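Local coordinates for protein muramoyltetrapeptide carboxypeptidase (Oxalobacter formigenes OXCC13, PDB 6UUK) that probably acts as a serine-type LD-carboxypeptidase of the S66 family, trimming the terminal residue from muramoyl tetrapeptides of the bacterial cell wall, at residues L312-G315 against K320-L323; A329-K334 against I338-G343. All coordinates share one frame; numbering follows the deposited sequence.

Contact 1: residues L312-G315 against K320-L323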
loop_
_atom_site.group_PDB
_atom_site.type_symbol
_atom_site.label_atom_id
_atom_site.label_comp_id
_atom_site.label_asym_id
_atom_site.label_seq_id
_atom_site.Cartn_x
_atom_site.Cartn_y
_atom_site.Cartn_z
ATOM N N LEU B 312 -1.859 -21.552 -5.426
ATOM C CA LEU B 312 -2.615 -21.101 -6.587
ATOM C C LEU B 312 -1.663 -20.691 -7.706
ATOM O O LEU B 312 -0.835 -19.789 -7.504
ATOM C CB LEU B 312 -3.519 -19.930 -6.210
ATOM C CG LEU B 312 -4.370 -19.319 -7.327
ATOM C CD1 LEU B 312 -5.423 -20.303 -7.814
ATOM C CD2 LEU B 312 -5.019 -18.025 -6.861
ATOM N N PRO B 313 -1.739 -21.312 -8.886
ATOM C CA PRO B 313 -0.808 -20.968 -9.978
ATOM C C PRO B 313 -1.260 -19.730 -10.743
ATOM O O PRO B 313 -1.675 -19.773 -11.905
ATOM C CB PRO B 313 -0.822 -22.241 -10.832
ATOM C CG PRO B 313 -2.138 -22.929 -10.522
ATOM C CD PRO B 313 -2.771 -22.262 -9.328
ATOM N N PHE B 314 -1.183 -18.586 -10.069
ATOM C CA PHE B 314 -1.564 -17.318 -10.669
ATOM C C PHE B 314 -0.666 -16.214 -10.129
ATOM O O PHE B 314 -0.365 -16.176 -8.933
ATOM C CB PHE B 314 -3.034 -16.985 -10.398
ATOM C CG PHE B 314 -3.460 -15.657 -10.949
ATOM C CD1 PHE B 314 -3.721 -15.507 -12.300
ATOM C CD2 PHE B 314 -3.595 -14.558 -10.119
ATOM C CE1 PHE B 314 -4.108 -14.286 -12.813
ATOM C CE2 PHE B 314 -3.983 -13.335 -10.625
ATOM C CZ PHE B 314 -4.239 -13.199 -11.974
ATOM N N GLY B 315 -0.251 -15.323 -11.018
ATOM C CA GLY B 315 0.611 -14.218 -10.644
ATOM C C GLY B 315 1.327 -13.677 -11.869
ATOM O O GLY B 315 0.903 -13.905 -13.001
ATOM N N LYS B 320 0.160 -18.933 -16.037
ATOM C CA LYS B 320 -0.894 -18.399 -15.190
ATOM C C LYS B 320 -2.241 -18.857 -15.727
ATOM O O LYS B 320 -2.374 -19.226 -16.896
ATOM C CB LYS B 320 -0.844 -16.866 -15.118
ATOM C CG LYS B 320 -1.269 -16.173 -16.403
ATOM C CD LYS B 320 -1.096 -14.668 -16.305
ATOM C CE LYS B 320 0.370 -14.294 -16.172
ATOM N NZ LYS B 320 0.566 -12.825 -16.047
ATOM N N VAL B 321 -3.243 -18.831 -14.856
ATOM C CA VAL B 321 -4.599 -19.216 -15.215
ATOM C C VAL B 321 -5.466 -17.967 -15.287
ATOM O O VAL B 321 -5.101 -16.890 -14.804
ATOM C CB VAL B 321 -5.192 -20.238 -14.223
ATOM C CG1 VAL B 321 -4.401 -21.535 -14.257
ATOM C CG2 VAL B 321 -5.216 -19.659 -12.817
ATOM N N THR B 322 -6.633 -18.121 -15.906
ATOM C CA THR B 322 -7.616 -17.050 -16.017
ATOM C C THR B 322 -8.702 -17.293 -14.975
ATOM O O THR B 322 -9.453 -18.270 -15.066
ATOM C CB THR B 322 -8.204 -16.987 -17.425
ATOM O OG1 THR B 322 -7.173 -16.646 -18.358
ATOM C CG2 THR B 322 -9.309 -15.943 -17.492
ATOM N N LEU B 323 -8.781 -16.407 -13.985
ATOM C CA LEU B 323 -9.717 -16.557 -12.879
ATOM C C LEU B 323 -10.876 -15.589 -13.051
ATOM O O LEU B 323 -10.665 -14.367 -13.022
ATOM C CB LEU B 323 -9.014 -16.314 -11.544
ATOM C CG LEU B 323 -7.884 -17.286 -11.203
ATOM C CD1 LEU B 323 -7.230 -16.920 -9.880
ATOM C CD2 LEU B 323 -8.400 -18.716 -11.171
#
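Lys320 NZ reaches back to the carbonyl oxygen of Gly315, a weak hydrogen bond of 3.2 Å between Lys320 NZ and Gly315 O. The lysine chain is extended except for one bend (chi3 65°), which brings CE against the same oxygen. The ammonium has a second partner in Asp177, a long and weak ion pair. A second weak bond joins the two backbones, from Val321 N to Pro313 O at 3.5 Å, bent to 130° at the hydrogen. Pro313 is the centre of an inverse gamma turn, closed by a weak bond from Phe314 N to Leu312 O.

The rest of the contact is mostly apolar. With Phe314 CG anti to the backbone N (chi1 178°), the ring presents one face to Leu323, whose CD1 comes within 4.1 Å of Phe314 CG. At the ring edge, close to its plane, Val321 O approaches Phe314 CD1 at 3.2 Å. Leu323 CD1 also meets Leu312 CD2 tip to tip, 3.9 Å apart.

Gly315 lies next to Glu246 and His316, the predicted charge-relay residues, so this bend of the chain borders the probable catalytic site. Phe314 also touches Glu246, on strand 242-248. Leu312 and Pro313 rest on Trp204 of strand 200-205, Val321 packs against helix 185-196, and Leu323 starts strand 323-325, with a backbone bond to Ser170.

Contact 2: residues A329-K334 against I338-G343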
loop_
_atom_site.group_PDB
_atom_site.type_symbol
_atom_site.label_atom_id
_atom_site.label_comp_id
_atom_site.label_asym_id
_atom_site.label_seq_id
_atom_site.Cartn_x
_atom_site.Cartn_y
_atom_site.Cartn_z
ATOM N N ALA B 329 -17.031 -19.922 -7.089
ATOM C CA ALA B 329 -15.910 -20.835 -6.934
ATOM C C ALA B 329 -16.228 -21.929 -5.922
ATOM O O ALA B 329 -17.052 -21.749 -5.020
ATOM C CB ALA B 329 -14.650 -20.083 -6.499
ATOM N N HIS B 330 -15.555 -23.067 -6.081
ATOM C CA HIS B 330 -15.691 -24.213 -5.183
ATOM C C HIS B 330 -14.283 -24.675 -4.821
ATOM O O HIS B 330 -13.622 -25.349 -5.617
ATOM C CB HIS B 330 -16.497 -25.333 -5.835
ATOM C CG HIS B 330 -16.769 -26.492 -4.927
ATOM N ND1 HIS B 330 -16.518 -26.452 -3.572
ATOM C CD2 HIS B 330 -17.273 -27.723 -5.180
ATOM C CE1 HIS B 330 -16.854 -27.610 -3.030
ATOM N NE2 HIS B 330 -17.316 -28.397 -3.984
ATOM N N LEU B 331 -13.825 -24.311 -3.627
ATOM C CA LEU B 331 -12.470 -24.620 -3.191
ATOM C C LEU B 331 -12.458 -25.922 -2.402
ATOM O O LEU B 331 -13.233 -26.092 -1.455
ATOM C CB LEU B 331 -11.901 -23.482 -2.344
ATOM C CG LEU B 331 -10.463 -23.660 -1.858
ATOM C CD1 LEU B 331 -9.515 -23.850 -3.033
ATOM C CD2 LEU B 331 -10.040 -22.471 -1.010
HETATM N N MSE B 332 -11.578 -26.837 -2.798
HETATM C CA MSE B 332 -11.449 -28.130 -2.135
HETATM C C MSE B 332 -9.982 -28.503 -1.945
HETATM O O MSE B 332 -9.224 -28.570 -2.910
HETATM C CB MSE B 332 -12.164 -29.218 -2.937
HETATM C CG MSE B 332 -13.670 -29.047 -3.023
HETATM SE SE MSE B 332 -14.473 -30.176 -4.392
HETATM C CE MSE B 332 -13.658 -29.360 -5.965
ATOM N N SER B 333 -9.588 -28.748 -0.698
ATOM C CA SER B 333 -8.229 -29.148 -0.360
ATOM C C SER B 333 -8.271 -30.470 0.392
ATOM O O SER B 333 -9.009 -30.607 1.373
ATOM C CB SER B 333 -7.530 -28.074 0.477
ATOM O OG SER B 333 -8.265 -27.785 1.653
ATOM N N LYS B 334 -7.478 -31.440 -0.071
ATOM C CA LYS B 334 -7.503 -32.804 0.456
ATOM C C LYS B 334 -6.089 -33.230 0.857
ATOM O O LYS B 334 -5.567 -34.246 0.397
ATOM C CB LYS B 334 -8.092 -33.770 -0.570
ATOM C CG LYS B 334 -9.268 -33.203 -1.347
ATOM C CD LYS B 334 -9.573 -34.035 -2.578
ATOM C CE LYS B 334 -10.460 -33.270 -3.545
ATOM N NZ LYS B 334 -9.813 -32.005 -3.991
ATOM N N ILE B 338 -5.363 -29.969 -4.024
ATOM C CA ILE B 338 -6.239 -28.805 -3.989
ATOM C C ILE B 338 -6.887 -28.636 -5.356
ATOM O O ILE B 338 -6.222 -28.763 -6.390
ATOM C CB ILE B 338 -5.473 -27.530 -3.583
ATOM C CG1 ILE B 338 -4.573 -27.819 -2.382
ATOM C CG2 ILE B 338 -6.446 -26.412 -3.251
ATOM C CD1 ILE B 338 -3.736 -26.645 -1.945
ATOM N N GLN B 339 -8.187 -28.349 -5.355
ATOM C CA GLN B 339 -8.962 -28.202 -6.578
ATOM C C GLN B 339 -9.897 -27.012 -6.438
ATOM O O GLN B 339 -10.495 -26.806 -5.377
ATOM C CB GLN B 339 -9.759 -29.479 -6.883
ATOM C CG GLN B 339 -10.575 -29.428 -8.162
ATOM C CD GLN B 339 -11.166 -30.777 -8.523
ATOM O OE1 GLN B 339 -10.620 -31.822 -8.166
ATOM N NE2 GLN B 339 -12.289 -30.762 -9.231
ATOM N N LEU B 340 -10.022 -26.231 -7.509
ATOM C CA LEU B 340 -10.832 -25.012 -7.512
ATOM C C LEU B 340 -11.711 -25.008 -8.758
ATOM O O LEU B 340 -11.237 -24.715 -9.860
ATOM C CB LEU B 340 -9.948 -23.769 -7.457
ATOM C CG LEU B 340 -10.669 -22.419 -7.422
ATOM C CD1 LEU B 340 -11.467 -22.270 -6.135
ATOM C CD2 LEU B 340 -9.679 -21.276 -7.583
ATOM N N ASP B 341 -12.991 -25.330 -8.583
ATOM C CA ASP B 341 -13.960 -25.270 -9.666
ATOM C C ASP B 341 -14.640 -23.907 -9.674
ATOM O O ASP B 341 -15.032 -23.392 -8.624
ATOM C CB ASP B 341 -15.006 -26.377 -9.523
ATOM C CG ASP B 341 -14.387 -27.757 -9.437
ATOM O OD1 ASP B 341 -13.247 -27.932 -9.914
ATOM O OD2 ASP B 341 -15.042 -28.670 -8.892
ATOM N N ILE B 342 -14.776 -23.327 -10.865
ATOM C CA ILE B 342 -15.334 -21.992 -11.034
ATOM C C ILE B 342 -16.501 -22.066 -12.008
ATOM O O ILE B 342 -16.432 -22.768 -13.022
ATOM C CB ILE B 342 -14.270 -20.992 -11.534
ATOM C CG1 ILE B 342 -13.006 -21.084 -10.677
ATOM C CG2 ILE B 342 -14.818 -19.573 -11.514
ATOM C CD1 ILE B 342 -11.844 -20.283 -11.214
ATOM N N GLY B 343 -17.573 -21.337 -11.699
ATOM C CA GLY B 343 -18.744 -21.301 -12.548
ATOM C C GLY B 343 -19.508 -20.008 -12.363
ATOM O O GLY B 343 -19.097 -19.120 -11.613
#
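The imidazole of His330 and the carboxylate of Asp341 neighbour each other across a hydrogen-bonded pair, Asp341 OD2 standing obliquely to the ring, while Met332 CG lies over one ring face, 3.4 Å above its plane and offset toward the rim. The Gln339 amide gives NE2 to the syn lone pair of Asp341 OD1 at 3.1 Å, almost straight (170°) and in the amide plane, which helps fix the rotation of both groups. Bent at chi3 (-65°), selenomethionine Met332 places its methyl CE between the Gln339 chain, 3.8 Å from Gln339 CG, and the carboxylate, 3.3 Å from Asp341 OD2.

Four backbone bonds stitch this antiparallel hairpin, two in each pair: His330 with Asp341, the shorter being His330 N to Asp341 O at 2.6 Å, and Met332 with Gln339. On the face carrying Ala329, Leu331, Ser333, Ile338, Leu340 and Ile342 the contacts are mainly aliphatic: Leu340 CD1 sits 3.9 Å from Ala329 CB and 4.0 Å from Leu331 CD1, which also meets Ile338 CG2.

His330 ND1 bonds to Val214 O, and Ser333 OG to Val212 N and Pro210 O. Strand 213-222 flanks 328-333 and strand 200-205 flanks 337-343, placing the hairpin inside the mixed sheet; Leu331 and Ile338 reach Val309 of strand 308-310.

The two contacts follow one another along the chain, their centres about 13 Å apart, and meet where Leu323 CD2 packs on Ile342 CD1 at 3.8 Å. Contact 1 is the more central, a buried irregular turn beside the predicted charge relay; contact 2, whose centre is about 18 Å from that of the chain, is a regular hairpin, partly buried and away from that site. Their chemistry follows: weak backbone and lysine bonds with an aromatic-aliphatic cluster in the first, a regular antiparallel ladder with one mostly polar and one mostly aliphatic face in the second. Both border strand 200-205, contact 1 through side chains and contact 2 through backbone pairing.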